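Local atomic coordinates of RIM-binding protein, isoform F (Drosophila melanogaster, PDB entry 6Q9M), a protein that couples synaptic vesicle recruitment to release sites, probably as a scaffold of the active zone, where its central fibronectin type III array would hold domains in series. Residues R71-V77 against C92-G97; G224-W230 against G262-D268; L208-P212 against S289-S294; I26-P30 against S41-Y45. The contacts are given in a common frame with arbitrary orientation. Residue numbers count along the deposited sequence, not the author numbering.

Contact 1 (R71-V77 against C92-G97); sequences RPHRISV and CTMIIG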
loop_
_atom_site.group_PDB
_atom_site.type_symbol
_atom_site.label_atom_id
_atom_site.label_comp_id
_atom_site.label_asym_id
_atom_site.label_seq_id
_atom_site.Cartn_x
_atom_site.Cartn_y
_atom_site.Cartn_z
ATOM N N ARG A 71 -16.502 18.344 -8.447
ATOM C CA ARG A 71 -15.662 17.584 -7.529
ATOM C C ARG A 71 -14.583 16.790 -8.272
ATOM O O ARG A 71 -14.792 16.344 -9.406
ATOM C CB ARG A 71 -16.505 16.601 -6.709
ATOM C CG ARG A 71 -17.724 17.160 -6.043
ATOM C CD ARG A 71 -18.739 16.045 -5.761
ATOM N NE ARG A 71 -19.894 16.439 -4.940
ATOM C CZ ARG A 71 -20.644 17.533 -5.105
ATOM N NH1 ARG A 71 -20.411 18.406 -6.078
ATOM N NH2 ARG A 71 -21.662 17.751 -4.284
ATOM N N PRO A 72 -13.435 16.582 -7.638
ATOM C CA PRO A 72 -12.431 15.681 -8.198
ATOM C C PRO A 72 -12.853 14.238 -7.984
ATOM O O PRO A 72 -13.654 13.923 -7.103
ATOM C CB PRO A 72 -11.174 16.011 -7.392
ATOM C CG PRO A 72 -11.732 16.407 -6.039
ATOM C CD PRO A 72 -13.044 17.098 -6.311
ATOM N N HIS A 73 -12.309 13.356 -8.818
ATOM C CA HIS A 73 -12.712 11.957 -8.775
ATOM C C HIS A 73 -11.544 11.059 -9.149
ATOM O O HIS A 73 -10.662 11.452 -9.915
ATOM C CB HIS A 73 -13.880 11.675 -9.730
ATOM C CG HIS A 73 -15.146 12.364 -9.347
ATOM N ND1 HIS A 73 -15.930 11.945 -8.294
ATOM C CD2 HIS A 73 -15.752 13.460 -9.858
ATOM C CE1 HIS A 73 -16.972 12.748 -8.180
ATOM N NE2 HIS A 73 -16.889 13.673 -9.119
ATOM N N ARG A 74 -11.577 9.831 -8.634
ATOM C CA ARG A 74 -10.654 8.786 -9.048
ATOM C C ARG A 74 -11.442 7.735 -9.809
ATOM O O ARG A 74 -12.395 7.155 -9.267
ATOM C CB ARG A 74 -9.944 8.143 -7.863
ATOM C CG ARG A 74 -9.029 7.000 -8.317
ATOM C CD ARG A 74 -8.341 6.286 -7.171
ATOM N NE ARG A 74 -7.395 7.153 -6.479
ATOM C CZ ARG A 74 -6.168 7.439 -6.928
ATOM N NH1 ARG A 74 -5.735 6.949 -8.077
ATOM N NH2 ARG A 74 -5.378 8.229 -6.224
ATOM N N ILE A 75 -11.063 7.510 -11.061
ATOM C CA ILE A 75 -11.677 6.478 -11.883
ATOM C C ILE A 75 -10.687 5.355 -12.098
ATOM O O ILE A 75 -9.489 5.596 -12.306
ATOM C CB ILE A 75 -12.164 7.078 -13.209
ATOM C CG1 ILE A 75 -13.131 8.219 -12.839
ATOM C CG2 ILE A 75 -12.790 5.968 -14.101
ATOM C CD1 ILE A 75 -13.859 8.843 -13.979
ATOM N N SER A 76 -11.190 4.132 -12.059
ATOM C CA SER A 76 -10.319 2.978 -12.163
ATOM C C SER A 76 -11.076 1.871 -12.878
ATOM O O SER A 76 -12.306 1.837 -12.842
ATOM C CB SER A 76 -9.846 2.549 -10.770
ATOM O OG SER A 76 -10.904 1.878 -10.102
ATOM N N VAL A 77 -10.341 0.975 -13.538
ATOM C CA VAL A 77 -10.934 -0.155 -14.248
ATOM C C VAL A 77 -10.244 -1.444 -13.822
ATOM O O VAL A 77 -9.009 -1.514 -13.737
ATOM C CB VAL A 77 -10.843 0.020 -15.781
ATOM C CG1 VAL A 77 -11.546 -1.137 -16.493
ATOM C CG2 VAL A 77 -11.440 1.367 -16.222
ATOM N N CYS A 92 -4.770 0.375 -12.909
ATOM C CA CYS A 92 -5.472 1.094 -13.975
ATOM C C CYS A 92 -6.341 2.149 -13.303
ATOM O O CYS A 92 -7.496 1.885 -12.944
ATOM C CB CYS A 92 -6.293 0.157 -14.847
ATOM S SG CYS A 92 -6.862 0.930 -16.369
ATOM N N THR A 93 -5.785 3.349 -13.153
ATOM C CA THR A 93 -6.460 4.383 -12.391
ATOM C C THR A 93 -6.007 5.760 -12.843
ATOM O O THR A 93 -4.890 5.941 -13.339
ATOM C CB THR A 93 -6.222 4.237 -10.895
ATOM O OG1 THR A 93 -7.195 5.033 -10.201
ATOM C CG2 THR A 93 -4.805 4.728 -10.520
ATOM N N MET A 94 -6.914 6.725 -12.689
ATOM C CA MET A 94 -6.602 8.116 -12.995
ATOM C C MET A 94 -7.534 9.029 -12.211
ATOM O O MET A 94 -8.667 8.659 -11.872
ATOM C CB MET A 94 -6.715 8.411 -14.495
ATOM C CG MET A 94 -8.146 8.331 -15.023
ATOM S SD MET A 94 -8.308 8.906 -16.739
ATOM C CE MET A 94 -10.072 8.688 -16.985
ATOM N N ILE A 95 -7.044 10.226 -11.929
ATOM C CA ILE A 95 -7.814 11.231 -11.215
ATOM C C ILE A 95 -8.170 12.350 -12.173
ATOM O O ILE A 95 -7.327 12.780 -12.974
ATOM C CB ILE A 95 -7.025 11.765 -10.007
ATOM C CG1 ILE A 95 -6.708 10.615 -9.050
ATOM C CG2 ILE A 95 -7.810 12.858 -9.314
ATOM C CD1 ILE A 95 -5.699 10.985 -7.981
ATOM N N ILE A 96 -9.423 12.792 -12.101
ATOM C CA ILE A 96 -9.944 13.867 -12.928
ATOM C C ILE A 96 -10.573 14.915 -12.019
ATOM O O ILE A 96 -10.884 14.651 -10.856
ATOM C CB ILE A 96 -10.978 13.348 -13.937
ATOM C CG1 ILE A 96 -12.179 12.787 -13.166
ATOM C CG2 ILE A 96 -10.370 12.266 -14.802
ATOM C CD1 ILE A 96 -13.302 12.331 -14.055
ATOM N N GLY A 97 -10.742 16.118 -12.558
ATOM C CA GLY A 97 -11.394 17.210 -11.861
ATOM C C GLY A 97 -10.420 18.319 -11.499
ATOM O O GLY A 97 -9.204 18.198 -11.645
#
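Ile75 lays its CD1 against CD1 of Ile96, 3.5 Å away, and this branched pair shares a face with His73 and Met94. Met94 and the two isoleucines turn toward strands 12-20 and 23-29, so apolar chains suit them. Main-chain bonds fix the register: His73 N to Ile96 O and Ile75 N to Met94 O are 2.8 Å, Ile96 N and Met94 N return bonds to His73 O and Ile75 O, also 2.8 Å, and Val77 N reaches Cys92 O at 3.0 Å. These are the last two strands of the first fibronectin type III domain, an antiparallel hairpin at the edge of its four-stranded sheet. On the other face Arg74 crosses the hairpin. Its NH1 donates to Thr93 OG1 at 3.2 Å and to Pro124 O in the following repeat, while NH2 lies 3.3 Å from Ile95 CD1, which covers one guanidinium face. Thr93 OG1 donates to Ile75 O (3.2 Å). At the pairing's end Gly97 CA lies 4.1 Å from Pro72 CA, where a side chain would clash.

Contact 2 (G224-W230 against G262-D268); sequences GTILVTW and GDHALID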
loop_
_atom_site.group_PDB
_atom_site.type_symbol
_atom_site.label_atom_id
_atom_site.label_comp_id
_atom_site.label_asym_id
_atom_site.label_seq_id
_atom_site.Cartn_x
_atom_site.Cartn_y
_atom_site.Cartn_z
ATOM N N GLY A 224 -4.536 3.569 39.394
ATOM C CA GLY A 224 -3.205 3.094 39.693
ATOM C C GLY A 224 -2.732 1.949 38.832
ATOM O O GLY A 224 -1.762 1.279 39.198
ATOM N N THR A 225 -3.406 1.674 37.724
ATOM C CA THR A 225 -2.972 0.664 36.773
ATOM C C THR A 225 -2.960 1.263 35.373
ATOM O O THR A 225 -3.793 2.111 35.045
ATOM C CB THR A 225 -3.887 -0.565 36.817
ATOM O OG1 THR A 225 -5.198 -0.212 36.353
ATOM C CG2 THR A 225 -3.977 -1.130 38.235
ATOM N N ILE A 226 -2.006 0.842 34.555
ATOM C CA ILE A 226 -1.945 1.276 33.167
ATOM C C ILE A 226 -1.855 0.045 32.283
ATOM O O ILE A 226 -1.317 -0.993 32.685
ATOM C CB ILE A 226 -0.783 2.255 32.898
ATOM C CG1 ILE A 226 0.474 1.853 33.661
ATOM C CG2 ILE A 226 -1.198 3.684 33.272
ATOM C CD1 ILE A 226 1.233 0.707 33.038
ATOM N N LEU A 227 -2.404 0.156 31.079
ATOM C CA LEU A 227 -2.369 -0.927 30.106
ATOM C C LEU A 227 -1.506 -0.535 28.914
ATOM O O LEU A 227 -1.895 0.317 28.107
ATOM C CB LEU A 227 -3.779 -1.301 29.664
ATOM C CG LEU A 227 -3.775 -2.594 28.851
ATOM C CD1 LEU A 227 -3.944 -3.785 29.764
ATOM C CD2 LEU A 227 -4.870 -2.552 27.797
ATOM N N VAL A 228 -0.342 -1.163 28.802
ATOM C CA VAL A 228 0.542 -0.990 27.658
ATOM C C VAL A 228 0.275 -2.134 26.694
ATOM O O VAL A 228 0.108 -3.291 27.112
ATOM C CB VAL A 228 2.023 -0.944 28.087
ATOM C CG1 VAL A 228 2.333 -2.071 29.058
ATOM C CG2 VAL A 228 2.945 -1.006 26.875
ATOM N N THR A 229 0.189 -1.806 25.404
ATOM C CA THR A 229 -0.080 -2.768 24.348
ATOM C C THR A 229 0.959 -2.606 23.253
ATOM O O THR A 229 1.626 -1.571 23.153
ATOM C CB THR A 229 -1.471 -2.572 23.748
ATOM O OG1 THR A 229 -1.494 -1.342 23.009
ATOM C CG2 THR A 229 -2.524 -2.520 24.847
ATOM N N TRP A 230 1.097 -3.649 22.436
ATOM C CA TRP A 230 2.058 -3.652 21.341
ATOM C C TRP A 230 1.673 -4.744 20.355
ATOM O O TRP A 230 0.911 -5.659 20.679
ATOM C CB TRP A 230 3.487 -3.869 21.837
ATOM C CG TRP A 230 3.647 -5.167 22.537
ATOM C CD1 TRP A 230 3.983 -6.379 21.984
ATOM C CD2 TRP A 230 3.466 -5.403 23.929
ATOM N NE1 TRP A 230 4.021 -7.351 22.962
ATOM C CE2 TRP A 230 3.699 -6.773 24.162
ATOM C CE3 TRP A 230 3.129 -4.585 25.011
ATOM C CZ2 TRP A 230 3.602 -7.329 25.423
ATOM C CZ3 TRP A 230 3.041 -5.137 26.255
ATOM C CH2 TRP A 230 3.276 -6.489 26.454
ATOM N N GLY A 262 1.690 -12.731 23.316
ATOM C CA GLY A 262 1.184 -11.689 24.193
ATOM C C GLY A 262 1.309 -10.317 23.555
ATOM O O GLY A 262 2.304 -10.001 22.900
ATOM N N ASP A 263 0.272 -9.498 23.739
ATOM C CA ASP A 263 0.258 -8.174 23.136
ATOM C C ASP A 263 -0.017 -7.072 24.150
ATOM O O ASP A 263 -0.271 -5.929 23.750
ATOM C CB ASP A 263 -0.756 -8.110 21.982
ATOM C CG ASP A 263 -2.193 -8.291 22.434
ATOM O OD1 ASP A 263 -2.424 -8.594 23.623
ATOM O OD2 ASP A 263 -3.098 -8.140 21.581
ATOM N N HIS A 264 0.024 -7.376 25.442
ATOM C CA HIS A 264 -0.284 -6.349 26.424
ATOM C C HIS A 264 0.251 -6.748 27.787
ATOM O O HIS A 264 0.503 -7.923 28.068
ATOM C CB HIS A 264 -1.785 -6.098 26.526
ATOM C CG HIS A 264 -2.521 -7.184 27.241
ATOM N ND1 HIS A 264 -2.866 -8.369 26.631
ATOM C CD2 HIS A 264 -2.978 -7.267 28.513
ATOM C CE1 HIS A 264 -3.509 -9.137 27.493
ATOM N NE2 HIS A 264 -3.594 -8.490 28.642
ATOM N N ALA A 265 0.379 -5.740 28.641
ATOM C CA ALA A 265 0.726 -5.926 30.037
ATOM C C ALA A 265 -0.031 -4.886 30.836
ATOM O O ALA A 265 -0.139 -3.733 30.406
ATOM C CB ALA A 265 2.243 -5.773 30.259
ATOM N N LEU A 266 -0.567 -5.296 31.987
ATOM C CA LEU A 266 -1.252 -4.399 32.920
ATOM C C LEU A 266 -0.593 -4.516 34.289
ATOM O O LEU A 266 -0.667 -5.574 34.923
ATOM C CB LEU A 266 -2.734 -4.739 32.998
ATOM C CG LEU A 266 -3.488 -4.333 34.263
ATOM C CD1 LEU A 266 -3.624 -2.845 34.276
ATOM C CD2 LEU A 266 -4.850 -4.972 34.256
ATOM N N ILE A 267 0.028 -3.437 34.756
ATOM C CA ILE A 267 0.782 -3.447 36.007
ATOM C C ILE A 267 0.092 -2.541 37.013
ATOM O O ILE A 267 -0.578 -1.568 36.647
ATOM C CB ILE A 267 2.264 -3.032 35.823
ATOM C CG1 ILE A 267 2.434 -1.601 35.254
ATOM C CG2 ILE A 267 2.992 -4.028 34.935
ATOM C CD1 ILE A 267 2.264 -0.442 36.254
ATOM N N ASP A 268 0.215 -2.896 38.287
ATOM C CA ASP A 268 -0.202 -2.016 39.368
ATOM C C ASP A 268 1.028 -1.241 39.815
ATOM O O ASP A 268 1.999 -1.839 40.287
ATOM C CB ASP A 268 -0.813 -2.791 40.534
ATOM C CG ASP A 268 -1.457 -1.874 41.561
ATOM O OD1 ASP A 268 -0.709 -1.252 42.351
ATOM O OD2 ASP A 268 -2.703 -1.760 41.564
#
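Gly262 enters beside the indole, its O 3.2 Å from Trp230 NE1. Asp263 follows, its CA over the five-membered ring of Trp230 (4.0 Å to the centroid, a CH-pi contact) and its O accepting from Trp230 N at 3.0 Å; its OD1 takes a hydrogen bond from His264 ND1, 3.0 Å. Small Ala265 leaves room for the indole, CB lying 4.0 Å from Trp230 CH2, and exchanges backbone bonds with Val228: Ala265 N to Val228 O, 2.9 Å, and Val228 N to Ala265 O, 3.0 Å. Leu266 returns to the outer face, its CB 3.6 Å from Leu227 CD1. At Ile267 the strands stand further apart (Ile267 CA to Ile226 CA 6.2 Å), and the reciprocal bonds with Ile226 are weak at 3.5 Å (N to O each way), although Ile267 CG1 packs on Ile226 CD1 at 3.4 Å. Asp268 pairs with Thr225 at a non-hydrogen-bonded position. Strand 225-231 thus runs between 264-268 and 215-219 in an antiparallel sheet, and Ile257 of strand 256-257 touches Trp230 and Ala265.

Contact 3 (L208-P212 against S289-S294); sequences LPDPP and SQSADS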
loop_
_atom_site.group_PDB
_atom_site.type_symbol
_atom_site.label_atom_id
_atom_site.label_comp_id
_atom_site.label_asym_id
_atom_site.label_seq_id
_atom_site.Cartn_x
_atom_site.Cartn_y
_atom_site.Cartn_z
ATOM N N LEU A 208 19.815 -10.557 15.841
ATOM C CA LEU A 208 19.093 -10.531 17.095
ATOM C C LEU A 208 17.630 -10.165 16.889
ATOM O O LEU A 208 17.266 -9.572 15.861
ATOM C CB LEU A 208 19.757 -9.545 18.056
ATOM C CG LEU A 208 20.884 -10.119 18.916
ATOM C CD1 LEU A 208 22.189 -10.253 18.140
ATOM C CD2 LEU A 208 21.046 -9.302 20.141
ATOM N N PRO A 209 16.761 -10.544 17.830
ATOM C CA PRO A 209 15.331 -10.280 17.651
ATOM C C PRO A 209 15.000 -8.814 17.435
ATOM O O PRO A 209 15.822 -7.922 17.644
ATOM C CB PRO A 209 14.723 -10.756 18.971
ATOM C CG PRO A 209 15.688 -11.710 19.542
ATOM C CD PRO A 209 17.001 -11.607 18.813
ATOM N N ASP A 210 13.775 -8.582 17.038
ATOM C CA ASP A 210 13.321 -7.249 16.708
ATOM C C ASP A 210 12.293 -6.764 17.720
ATOM O O ASP A 210 11.449 -7.540 18.190
ATOM C CB ASP A 210 12.706 -7.224 15.304
ATOM C CG ASP A 210 13.752 -7.036 14.226
ATOM O OD1 ASP A 210 14.491 -6.021 14.264
ATOM O OD2 ASP A 210 13.858 -7.927 13.358
ATOM N N PRO A 211 12.353 -5.494 18.093
ATOM C CA PRO A 211 11.430 -4.987 19.101
ATOM C C PRO A 211 10.020 -4.916 18.546
ATOM O O PRO A 211 9.828 -4.830 17.319
ATOM C CB PRO A 211 11.982 -3.590 19.423
ATOM C CG PRO A 211 12.851 -3.225 18.217
ATOM C CD PRO A 211 13.370 -4.509 17.668
ATOM N N PRO A 212 8.997 -4.982 19.400
ATOM C CA PRO A 212 7.622 -4.837 18.919
ATOM C C PRO A 212 7.343 -3.424 18.440
ATOM O O PRO A 212 7.980 -2.456 18.854
ATOM C CB PRO A 212 6.772 -5.172 20.152
ATOM C CG PRO A 212 7.650 -4.899 21.307
ATOM C CD PRO A 212 9.045 -5.255 20.847
ATOM N N SER A 289 18.395 -14.552 23.849
ATOM C CA SER A 289 18.727 -13.132 23.936
ATOM C C SER A 289 17.452 -12.287 23.863
ATOM O O SER A 289 16.379 -12.787 23.537
ATOM C CB SER A 289 19.708 -12.727 22.839
ATOM O OG SER A 289 20.018 -11.350 22.918
ATOM N N GLN A 290 17.608 -10.981 24.080
ATOM C CA GLN A 290 16.560 -9.990 24.050
ATOM C C GLN A 290 16.953 -8.933 23.004
ATOM O O GLN A 290 18.118 -8.523 22.890
ATOM C CB GLN A 290 16.310 -9.419 25.467
ATOM C CG GLN A 290 17.388 -8.555 26.105
ATOM C CD GLN A 290 17.382 -7.067 25.719
ATOM O OE1 GLN A 290 16.463 -6.365 26.008
ATOM N NE2 GLN A 290 18.488 -6.569 25.273
ATOM N N SER A 291 15.980 -8.562 22.173
ATOM C CA SER A 291 16.070 -7.508 21.171
ATOM C C SER A 291 16.471 -6.154 21.742
ATOM O O SER A 291 16.446 -5.943 22.958
ATOM C CB SER A 291 14.722 -7.344 20.451
ATOM O OG SER A 291 13.831 -6.596 21.215
ATOM N N ALA A 292 16.874 -5.229 20.869
ATOM C CA ALA A 292 16.989 -3.838 21.268
ATOM C C ALA A 292 15.611 -3.273 21.631
ATOM O O ALA A 292 14.556 -3.870 21.363
ATOM C CB ALA A 292 17.604 -3.017 20.137
ATOM N N ASP A 293 15.627 -2.103 22.260
ATOM C CA ASP A 293 14.388 -1.484 22.713
ATOM C C ASP A 293 13.623 -0.839 21.563
ATOM O O ASP A 293 14.213 -0.272 20.637
ATOM C CB ASP A 293 14.696 -0.459 23.799
ATOM C CG ASP A 293 15.150 -1.108 25.080
ATOM O OD1 ASP A 293 15.761 -2.189 24.995
ATOM O OD2 ASP A 293 14.889 -0.556 26.167
ATOM N N SER A 294 12.297 -0.908 21.652
ATOM C CA SER A 294 11.407 -0.317 20.664
ATOM C C SER A 294 11.353 1.208 20.794
ATOM O O SER A 294 12.093 1.836 21.560
ATOM C CB SER A 294 10.012 -0.916 20.795
ATOM O OG SER A 294 9.389 -0.539 22.016
#
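The two extended segments run in broadly the same direction, their end-to-end vectors 39° apart, and come close at Pro209 with Ser291 (CA-CA 4.5 Å) and Pro211 with Ser294 (4.9 Å). Backbone angles of Pro209, Pro211, Pro212, Ser291 and Ala292 lie in the polyproline II region. No hydrogen bond crosses between the segments: the three prolines lack an amide proton, and the chains meet through van der Waals contact. Ser291 is small enough to fit beneath the prolines, with CB 3.1 Å from Pro209 O and 3.7 Å from Pro209 CB. Its hydroxyl is used locally, OG donating to Ala292 O at 2.8 Å and accepting from Thr284 N on strand 283-286. Pro211 presses its CB to 3.2 Å from Ala292 O and 3.6 Å from Ser294 CB, the ring packing on the backbone of 292-294. Ser294 CB also sits 3.2 Å from Pro212 O, while at the opposite end Leu208 CD2 covers Ser289 OG at 3.6 Å. Asp293 turns away to a salt bridge with Arg283. The proline-rich lead-in to strand 215-219 of the RIMBP2-like, immunoglobulin-like domain thus lies along the chain that follows strand 283-286, consistent with closure of one edge of such a fold.

Contact 4 (I26-P30 against S41-Y45); sequences IGWSP and SYHVY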
loop_
_atom_site.group_PDB
_atom_site.type_symbol
_atom_site.label_atom_id
_atom_site.label_comp_id
_atom_site.label_asym_id
_atom_site.label_seq_id
_atom_site.Cartn_x
_atom_site.Cartn_y
_atom_site.Cartn_z
ATOM N N ILE A 26 -14.930 7.515 -20.976
ATOM C CA ILE A 26 -13.574 7.005 -20.841
ATOM C C ILE A 26 -13.343 5.878 -21.834
ATOM O O ILE A 26 -14.279 5.248 -22.339
ATOM C CB ILE A 26 -13.249 6.487 -19.427
ATOM C CG1 ILE A 26 -14.013 5.184 -19.181
ATOM C CG2 ILE A 26 -13.501 7.548 -18.365
ATOM C CD1 ILE A 26 -13.766 4.595 -17.810
ATOM N N GLY A 27 -12.060 5.621 -22.088
ATOM C CA GLY A 27 -11.651 4.494 -22.896
ATOM C C GLY A 27 -10.430 3.845 -22.279
ATOM O O GLY A 27 -9.741 4.443 -21.449
ATOM N N TRP A 28 -10.187 2.592 -22.674
ATOM C CA TRP A 28 -9.031 1.844 -22.187
ATOM C C TRP A 28 -8.669 0.774 -23.212
ATOM O O TRP A 28 -9.325 0.620 -24.252
ATOM C CB TRP A 28 -9.281 1.251 -20.789
ATOM C CG TRP A 28 -10.397 0.231 -20.696
ATOM C CD1 TRP A 28 -10.279 -1.134 -20.815
ATOM C CD2 TRP A 28 -11.788 0.492 -20.445
ATOM N NE1 TRP A 28 -11.509 -1.731 -20.656
ATOM C CE2 TRP A 28 -12.455 -0.760 -20.441
ATOM C CE3 TRP A 28 -12.540 1.659 -20.261
ATOM C CZ2 TRP A 28 -13.847 -0.877 -20.253
ATOM C CZ3 TRP A 28 -13.929 1.541 -20.061
ATOM C CH2 TRP A 28 -14.563 0.279 -20.066
ATOM N N SER A 29 -7.595 0.041 -22.919
ATOM C CA SER A 29 -7.091 -1.027 -23.767
ATOM C C SER A 29 -7.070 -2.336 -22.988
ATOM O O SER A 29 -6.889 -2.329 -21.765
ATOM C CB SER A 29 -5.678 -0.714 -24.272
ATOM O OG SER A 29 -5.637 0.556 -24.894
ATOM N N PRO A 30 -7.252 -3.467 -23.656
ATOM C CA PRO A 30 -7.271 -4.745 -22.941
ATOM C C PRO A 30 -5.906 -5.074 -22.364
ATOM O O PRO A 30 -4.867 -4.669 -22.916
ATOM C CB PRO A 30 -7.663 -5.765 -24.028
ATOM C CG PRO A 30 -7.981 -4.975 -25.266
ATOM C CD PRO A 30 -7.359 -3.635 -25.117
ATOM N N SER A 41 -14.444 -9.807 -18.114
ATOM C CA SER A 41 -15.213 -8.572 -18.197
ATOM C C SER A 41 -14.442 -7.488 -17.456
ATOM O O SER A 41 -13.443 -7.754 -16.785
ATOM C CB SER A 41 -16.639 -8.741 -17.639
ATOM O OG SER A 41 -16.653 -8.948 -16.235
ATOM N N TYR A 42 -14.934 -6.262 -17.573
ATOM C CA TYR A 42 -14.334 -5.113 -16.923
ATOM C C TYR A 42 -15.310 -4.502 -15.922
ATOM O O TYR A 42 -16.528 -4.506 -16.128
ATOM C CB TYR A 42 -13.929 -4.040 -17.940
ATOM C CG TYR A 42 -12.950 -4.478 -18.986
ATOM C CD1 TYR A 42 -13.379 -5.022 -20.197
ATOM C CD2 TYR A 42 -11.593 -4.335 -18.780
ATOM C CE1 TYR A 42 -12.465 -5.421 -21.165
ATOM C CE2 TYR A 42 -10.679 -4.717 -19.740
ATOM C CZ TYR A 42 -11.115 -5.263 -20.928
ATOM O OH TYR A 42 -10.177 -5.654 -21.859
ATOM N N HIS A 43 -14.749 -3.971 -14.838
ATOM C CA HIS A 43 -15.487 -3.284 -13.788
ATOM C C HIS A 43 -14.971 -1.855 -13.720
ATOM O O HIS A 43 -13.773 -1.635 -13.499
ATOM C CB HIS A 43 -15.298 -3.966 -12.436
ATOM C CG HIS A 43 -16.156 -5.168 -12.226
ATOM N ND1 HIS A 43 -17.070 -5.606 -13.158
ATOM C CD2 HIS A 43 -16.243 -6.027 -11.182
ATOM C CE1 HIS A 43 -17.690 -6.680 -12.697
ATOM N NE2 HIS A 43 -17.204 -6.958 -11.501
ATOM N N VAL A 44 -15.862 -0.885 -13.915
ATOM C CA VAL A 44 -15.496 0.526 -13.862
ATOM C C VAL A 44 -15.929 1.083 -12.519
ATOM O O VAL A 44 -17.099 0.957 -12.134
ATOM C CB VAL A 44 -16.129 1.310 -15.016
ATOM C CG1 VAL A 44 -15.591 2.726 -15.024
ATOM C CG2 VAL A 44 -15.822 0.610 -16.328
ATOM N N TYR A 45 -14.985 1.680 -11.798
ATOM C CA TYR A 45 -15.232 2.262 -10.485
ATOM C C TYR A 45 -15.026 3.767 -10.517
ATOM O O TYR A 45 -14.176 4.280 -11.253
ATOM C CB TYR A 45 -14.312 1.672 -9.430
ATOM C CG TYR A 45 -14.549 0.206 -9.169
ATOM C CD1 TYR A 45 -14.049 -0.756 -10.036
ATOM C CD2 TYR A 45 -15.272 -0.214 -8.064
ATOM C CE1 TYR A 45 -14.261 -2.088 -9.812
ATOM C CE2 TYR A 45 -15.486 -1.555 -7.836
ATOM C CZ TYR A 45 -14.974 -2.487 -8.714
ATOM O OH TYR A 45 -15.172 -3.832 -8.505
#
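This is face-to-face core packing between the two sheets of the first fibronectin type III beta sandwich: strand 23-29 belongs to the three-stranded sheet and strand 39-46 to the four-stranded one. The axes of the short strands pass 10.9 Å apart, at 141° between their directions, a separation that only side chains can bridge. Alternation along each strand sends Ile26 and Trp28 inward from one sheet, Tyr42 and Val44 from the other. Trp28 directs the edge of its five-membered ring at the face of Tyr42 in an edge-to-face (T-shaped) pair, with centroids 4.4 Å apart, planes at 62°, and Trp28 NE1 3.2 Å from Tyr42 CD2. The far end of the indole meets Val44, Trp28 CH2 to Val44 CG2 being 4.0 Å, and Ile26 CD1 reaches Val44 CG1 at 3.8 Å. The long phenol carries Tyr42 to the rim of the sandwich, where its OH lies 3.2 Å from Pro30 CA; Pro11 and Pro31 also touch this ring. A strand-two tryptophan and a strand-three tyrosine are familiar core residues of fibronectin type III domains. With no hydrogen bond between the segments, cohesion probably rests on apolar packing and the edge-to-face pair, with Trp28 NE1 over the Tyr42 ring.

Overall arrangement
Starting from the N terminus, contact 4 comes first, closing a ten-residue loop between 26-30 and 41-45 and joining the two sheets of the first fibronectin domain. Contact 1 follows in series, closing a hairpin of 14 intervening residues at that sandwich's edge. Its strand 73-81 neighbours strand 39-46, so contacts 1 and 4 touch, Ser76 O lying 2.9 Å from Tyr45 N. The chain then passes through the middle domain to the third, where contact 3 brings the domain's two ends together and encloses contact 2, which pairs strands 225-231 and 264-268; Trp230 CD1 meets Pro212 CB at 3.5 Å. The pairs 1-4 and 2-3 lie on opposite sides of the chain's centre.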